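Local coordinates for Dps family protein (Staphylococcus aureus subsp. aureus, PDB 2D5K) that probably binds and oxidises iron and stores it inside a twelve-subunit shell, as other Dps proteins do, and is linked to nucleoid compaction in staphylococci, at residues V16-V21 / E79-K84; K10-Q15 / D127-M132. All coordinates share one frame; numbering follows the deposited sequence.

Contact 1 of 2, residues V16-V21 / E79-K84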
loop_
_atom_site.group_PDB
_atom_site.type_symbol
_atom_site.label_atom_id
_atom_site.label_comp_id
_atom_site.label_asym_id
_atom_site.label_seq_id
_atom_site.Cartn_x
_atom_site.Cartn_y
_atom_site.Cartn_z
ATOM N N VAL B 16 4.163 34.015 2.429
ATOM C CA VAL B 16 3.123 33.521 1.527
ATOM C C VAL B 16 3.408 34.123 0.154
ATOM O O VAL B 16 3.313 33.441 -0.872
ATOM C CB VAL B 16 1.701 33.943 1.978
ATOM C CG1 VAL B 16 0.673 33.508 0.933
ATOM C CG2 VAL B 16 1.368 33.306 3.316
ATOM N N ALA B 17 3.781 35.400 0.151
ATOM C CA ALA B 17 4.105 36.113 -1.080
ATOM C C ALA B 17 5.350 35.524 -1.741
ATOM O O ALA B 17 5.331 35.209 -2.931
ATOM C CB ALA B 17 4.321 37.591 -0.785
ATOM N N ASN B 18 6.428 35.376 -0.971
ATOM C CA ASN B 18 7.674 34.812 -1.495
ATOM C C ASN B 18 7.469 33.461 -2.166
ATOM O O ASN B 18 7.926 33.233 -3.282
ATOM C CB ASN B 18 8.706 34.584 -0.383
ATOM C CG ASN B 18 9.251 35.866 0.203
ATOM O OD1 ASN B 18 9.225 36.923 -0.427
ATOM N ND2 ASN B 18 9.784 35.769 1.421
ATOM N N TRP B 19 6.789 32.559 -1.469
ATOM C CA TRP B 19 6.595 31.222 -1.992
ATOM C C TRP B 19 5.560 31.094 -3.095
ATOM O O TRP B 19 5.600 30.145 -3.877
ATOM C CB TRP B 19 6.330 30.259 -0.834
ATOM C CG TRP B 19 7.562 30.139 0.028
ATOM C CD1 TRP B 19 7.853 30.853 1.161
ATOM C CD2 TRP B 19 8.720 29.339 -0.246
ATOM N NE1 TRP B 19 9.122 30.549 1.603
ATOM C CE2 TRP B 19 9.674 29.623 0.757
ATOM C CE3 TRP B 19 9.043 28.414 -1.247
ATOM C CZ2 TRP B 19 10.932 29.011 0.790
ATOM C CZ3 TRP B 19 10.296 27.804 -1.215
ATOM C CH2 TRP B 19 11.223 28.108 -0.200
ATOM N N THR B 20 4.647 32.051 -3.177
ATOM C CA THR B 20 3.665 32.012 -4.250
ATOM C C THR B 20 4.434 32.384 -5.520
ATOM O O THR B 20 4.259 31.765 -6.566
ATOM C CB THR B 20 2.520 33.009 -4.008
ATOM O OG1 THR B 20 1.763 32.591 -2.861
ATOM C CG2 THR B 20 1.595 33.063 -5.216
ATOM N N VAL B 21 5.300 33.388 -5.420
ATOM C CA VAL B 21 6.098 33.795 -6.573
ATOM C C VAL B 21 7.078 32.679 -6.927
ATOM O O VAL B 21 7.245 32.338 -8.101
ATOM C CB VAL B 21 6.884 35.092 -6.296
ATOM C CG1 VAL B 21 7.756 35.439 -7.492
ATOM C CG2 VAL B 21 5.915 36.234 -6.009
ATOM N N GLU B 79 3.856 42.133 -5.160
ATOM C CA GLU B 79 4.209 43.383 -4.497
ATOM C C GLU B 79 5.086 43.182 -3.261
ATOM O O GLU B 79 6.035 43.931 -3.039
ATOM C CB GLU B 79 2.941 44.142 -4.085
ATOM C CG GLU B 79 1.930 44.333 -5.203
ATOM C CD GLU B 79 0.724 45.153 -4.775
ATOM O OE1 GLU B 79 0.166 44.883 -3.686
ATOM O OE2 GLU B 79 0.327 46.063 -5.534
ATOM N N GLN B 80 4.775 42.165 -2.465
ATOM C CA GLN B 80 5.518 41.914 -1.232
ATOM C C GLN B 80 6.748 41.012 -1.364
ATOM O O GLN B 80 7.734 41.192 -0.649
ATOM C CB GLN B 80 4.583 41.307 -0.183
ATOM C CG GLN B 80 3.260 42.035 -0.012
ATOM C CD GLN B 80 2.382 41.393 1.046
ATOM O OE1 GLN B 80 1.197 41.710 1.165
ATOM N NE2 GLN B 80 2.963 40.490 1.829
ATOM N N SER B 81 6.683 40.048 -2.274
ATOM C CA SER B 81 7.767 39.086 -2.471
ATOM C C SER B 81 9.179 39.627 -2.707
ATOM O O SER B 81 9.376 40.557 -3.490
ATOM C CB SER B 81 7.412 38.152 -3.631
ATOM O OG SER B 81 8.462 37.230 -3.877
ATOM N N ILE B 82 10.163 39.029 -2.034
ATOM C CA ILE B 82 11.556 39.417 -2.238
ATOM C C ILE B 82 12.099 38.493 -3.325
ATOM O O ILE B 82 13.214 38.669 -3.826
ATOM C CB ILE B 82 12.418 39.266 -0.957
ATOM C CG1 ILE B 82 12.442 37.807 -0.498
ATOM C CG2 ILE B 82 11.890 40.192 0.128
ATOM C CD1 ILE B 82 13.466 37.530 0.589
ATOM N N VAL B 83 11.300 37.489 -3.677
ATOM C CA VAL B 83 11.663 36.558 -4.735
ATOM C C VAL B 83 11.123 37.179 -6.015
ATOM O O VAL B 83 9.927 37.459 -6.119
ATOM C CB VAL B 83 11.007 35.174 -4.536
ATOM C CG1 VAL B 83 11.271 34.292 -5.752
ATOM C CG2 VAL B 83 11.555 34.516 -3.277
ATOM N N LYS B 84 12.001 37.414 -6.980
ATOM C CA LYS B 84 11.584 38.017 -8.234
ATOM C C LYS B 84 11.274 36.948 -9.268
ATOM O O LYS B 84 11.755 35.820 -9.170
ATOM C CB LYS B 84 12.673 38.969 -8.739
ATOM C CG LYS B 84 13.026 40.047 -7.714
ATOM C CD LYS B 84 11.771 40.793 -7.255
ATOM C CE LYS B 84 12.002 41.590 -5.972
ATOM N NZ LYS B 84 13.068 42.616 -6.120
#

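Contact 2 of 2, residues K10-Q15 / D127-M132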
loop_
_atom_site.group_PDB
_atom_site.type_symbol
_atom_site.label_atom_id
_atom_site.label_comp_id
_atom_site.label_asym_id
_atom_site.label_seq_id
_atom_site.Cartn_x
_atom_site.Cartn_y
_atom_site.Cartn_z
ATOM N N LYS B 10 2.379 40.021 9.368
ATOM C CA LYS B 10 3.145 40.676 8.316
ATOM C C LYS B 10 4.271 39.742 7.857
ATOM O O LYS B 10 4.541 39.619 6.660
ATOM C CB LYS B 10 3.723 41.989 8.851
ATOM C CG LYS B 10 4.415 42.870 7.824
ATOM C CD LYS B 10 5.793 42.348 7.455
ATOM C CE LYS B 10 6.578 43.400 6.693
ATOM N NZ LYS B 10 6.716 44.645 7.500
ATOM N N GLU B 11 4.925 39.092 8.817
ATOM C CA GLU B 11 6.009 38.162 8.508
ATOM C C GLU B 11 5.469 36.924 7.794
ATOM O O GLU B 11 6.110 36.395 6.884
ATOM C CB GLU B 11 6.734 37.732 9.788
ATOM C CG GLU B 11 7.527 38.839 10.468
ATOM C CD GLU B 11 8.525 39.497 9.534
ATOM O OE1 GLU B 11 9.199 38.769 8.771
ATOM O OE2 GLU B 11 8.642 40.742 9.569
ATOM N N LEU B 12 4.298 36.457 8.219
ATOM C CA LEU B 12 3.683 35.285 7.605
ATOM C C LEU B 12 3.301 35.579 6.155
ATOM O O LEU B 12 3.571 34.773 5.259
ATOM C CB LEU B 12 2.444 34.850 8.404
ATOM C CG LEU B 12 2.726 34.168 9.752
ATOM C CD1 LEU B 12 1.465 34.154 10.612
ATOM C CD2 LEU B 12 3.227 32.746 9.506
ATOM N N ASN B 13 2.683 36.733 5.920
ATOM C CA ASN B 13 2.292 37.095 4.561
ATOM C C ASN B 13 3.500 37.316 3.659
ATOM O O ASN B 13 3.440 37.043 2.462
ATOM C CB ASN B 13 1.401 38.342 4.551
ATOM C CG ASN B 13 -0.073 37.998 4.623
ATOM O OD1 ASN B 13 -0.513 36.999 4.050
ATOM N ND2 ASN B 13 -0.846 38.827 5.318
ATOM N N GLN B 14 4.594 37.808 4.232
ATOM C CA GLN B 14 5.808 38.026 3.455
ATOM C C GLN B 14 6.233 36.694 2.844
ATOM O O GLN B 14 6.643 36.640 1.686
ATOM C CB GLN B 14 6.926 38.575 4.342
ATOM C CG GLN B 14 8.294 38.654 3.665
ATOM C CD GLN B 14 8.348 39.678 2.540
ATOM O OE1 GLN B 14 8.157 40.875 2.764
ATOM N NE2 GLN B 14 8.609 39.210 1.324
ATOM N N GLN B 15 6.125 35.616 3.621
ATOM C CA GLN B 15 6.496 34.298 3.120
ATOM C C GLN B 15 5.438 33.737 2.171
ATOM O O GLN B 15 5.774 33.050 1.211
ATOM C CB GLN B 15 6.736 33.320 4.274
ATOM C CG GLN B 15 7.921 33.685 5.166
ATOM C CD GLN B 15 9.173 34.008 4.369
ATOM O OE1 GLN B 15 9.525 33.297 3.427
ATOM N NE2 GLN B 15 9.856 35.082 4.748
ATOM N N ASP B 127 7.387 28.371 15.307
ATOM C CA ASP B 127 7.710 26.987 14.974
ATOM C C ASP B 127 7.593 26.732 13.474
ATOM O O ASP B 127 8.401 25.999 12.897
ATOM C CB ASP B 127 6.782 26.039 15.744
ATOM C CG ASP B 127 7.129 24.581 15.531
ATOM O OD1 ASP B 127 8.290 24.200 15.792
ATOM O OD2 ASP B 127 6.237 23.814 15.108
ATOM N N MET B 128 6.590 27.332 12.843
ATOM C CA MET B 128 6.402 27.166 11.406
ATOM C C MET B 128 7.558 27.790 10.636
ATOM O O MET B 128 8.029 27.226 9.647
ATOM C CB MET B 128 5.078 27.783 10.967
ATOM C CG MET B 128 3.882 26.968 11.424
ATOM S SD MET B 128 2.332 27.658 10.850
ATOM C CE MET B 128 1.151 26.521 11.628
ATOM N N PHE B 129 8.016 28.955 11.088
ATOM C CA PHE B 129 9.139 29.610 10.430
ATOM C C PHE B 129 10.390 28.752 10.585
ATOM O O PHE B 129 11.200 28.658 9.666
ATOM C CB PHE B 129 9.394 30.994 11.032
ATOM C CG PHE B 129 8.352 32.016 10.677
ATOM C CD1 PHE B 129 7.909 32.154 9.363
ATOM C CD2 PHE B 129 7.844 32.875 11.648
ATOM C CE1 PHE B 129 6.976 33.136 9.020
ATOM C CE2 PHE B 129 6.912 33.858 11.313
ATOM C CZ PHE B 129 6.481 33.987 9.996
ATOM N N ILE B 130 10.551 28.136 11.755
ATOM C CA ILE B 130 11.708 27.282 12.016
ATOM C C ILE B 130 11.702 26.090 11.069
ATOM O O ILE B 130 12.726 25.748 10.481
ATOM C CB ILE B 130 11.709 26.737 13.464
ATOM C CG1 ILE B 130 11.732 27.890 14.469
ATOM C CG2 ILE B 130 12.908 25.814 13.669
ATOM C CD1 ILE B 130 12.940 28.745 14.386
ATOM N N GLY B 131 10.543 25.452 10.938
ATOM C CA GLY B 131 10.429 24.310 10.049
ATOM C C GLY B 131 10.799 24.694 8.627
ATOM O O GLY B 131 11.496 23.955 7.933
ATOM N N MET B 132 10.327 25.856 8.189
ATOM C CA MET B 132 10.626 26.335 6.843
ATOM C C MET B 132 12.117 26.627 6.681
ATOM O O MET B 132 12.731 26.241 5.687
ATOM C CB MET B 132 9.825 27.606 6.540
ATOM C CG MET B 132 10.136 28.215 5.175
ATOM S SD MET B 132 9.232 29.744 4.854
ATOM C CE MET B 132 7.641 29.092 4.373
#

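Contact 1 of 2, residues V16-V21 / E79-K84
Where helix 74-80 runs out, the chain turns at Ser81 and passes close over helix 5-32, bringing the CA atoms of Ser81 and Asn18 within 4.4 Å. The polar part of this contact rests on one amide. With CG of Asn18 beside its own backbone N (chi1 -69°), OD1 reaches over to the N of Ile82 at 2.8 Å, a nearly straight hydrogen bond (167° at the hydrogen) made in the plane of the Asn18 carbonyl. The Ile82 side chain crosses that of Asn18 obliquely, its CG1, in the crowded position, 3.3 Å from Asn18 OD1. Ser81 OG, anti to the backbone N, gives a 2.7 Å hydrogen bond to Val83 O, on a lone pair and in the carbonyl plane.

The apolar part flanks the Asn18-Ile82 bond. Ala17 CB meets Gln80 CB at 3.8 Å. One branch of Val21, CG2, presses tightly on Ser81 CB at 3.4 Å, while the other, CG1, lies 4.1 Å from CG1 of Val83. Val83 CG2 in turn sits over the backbone O of Asn18.

OD1 of Asn18 also accepts from Gln14 NE2, while its ND2 is hydrogen-bonded to the OE1 atoms of Gln15 and Gln109. Two partners at each end imply an amide fixed in rotation, whose carbonyl accepts the backbone N-H of Ile82 just after Ser81 has left helical geometry, at the end of the short helix 74-80 in the connection between the long helices 38-65 and 92-120, a feature of Dps subunits.

Contact 2 of 2, residues K10-Q15 / D127-M132
Phe129 carries most of the contact between segments 10-15 and 127-132 of helices 5-32 and 123-147; the axes of these segments pass 11.8 Å apart at 31°, far enough for a whole ring to stand between them. Its CG is anti to the carbonyl carbon (chi1 -72°), and although the CB does not point at the other helix, the ring reaches across until its tip, CZ and CE1, meets the turn formed by Glu11, Leu12 and Gln15. The backbone N of Leu12 lies at the ring edge, in its plane.

Leu12 adopts the same first torsion, which brings its CG over, and chi2 turns the CD2 branch to 3.5 Å from Phe129 CZ; the two side chains cross at about a right angle. Glu11 contributes only the root of its side chain, CB lying 3.8 Å from Phe129 CZ, because the bend at chi2 leads the carboxylate away.

Both segments belong to the ferritin-like four-helix bundle, and their side chains fill part of the bundle interior along with Ile63 and Leu59 of helix 38-65 and Ile106 of helix 92-120. Helix 123-147 also meets other subunits of the dodecamer: Ile130 packs on Asp123 of one neighbouring subunit, Met128 on Thr134 of another.

In Gln15 the first torsion, with CG anti to the carbonyl carbon, sets CG 4.0 Å from Phe129 CE1, and the bend at chi2 turns the amide, whose plane stands almost perpendicular to the ring, 86° apart. The Met132 chain, anti to its backbone N and extended through chi2, carries SD across to 3.8 Å from Gln15 OE1; the bend at chi3 then turns CE aside. The buried amide of Gln15 has hydrogen-bond partners at both ends, NE2 giving to OE1 of Gln109 on helix 92-120.

How the contacts relate
Contacts 1 and 2 draw on consecutive turns of helix 5-32 and show how one helix can serve two partners: 16-21 receives the chain leaving the short helix 74-80, and 10-15 faces helix 123-147 across the bundle. Their centres lie about 12 Å apart, yet the two meet directly. Gln14 NE2 is 2.9 Å from Gln80 O, a probable hydrogen bond, so a residue of 10-15 also secures the end of helix 74-80. Trp19 NE1 packs against Met132 SD at 3.4 Å. Gln109 OE1, on helix 92-120, is the shared acceptor that joins the two contacts.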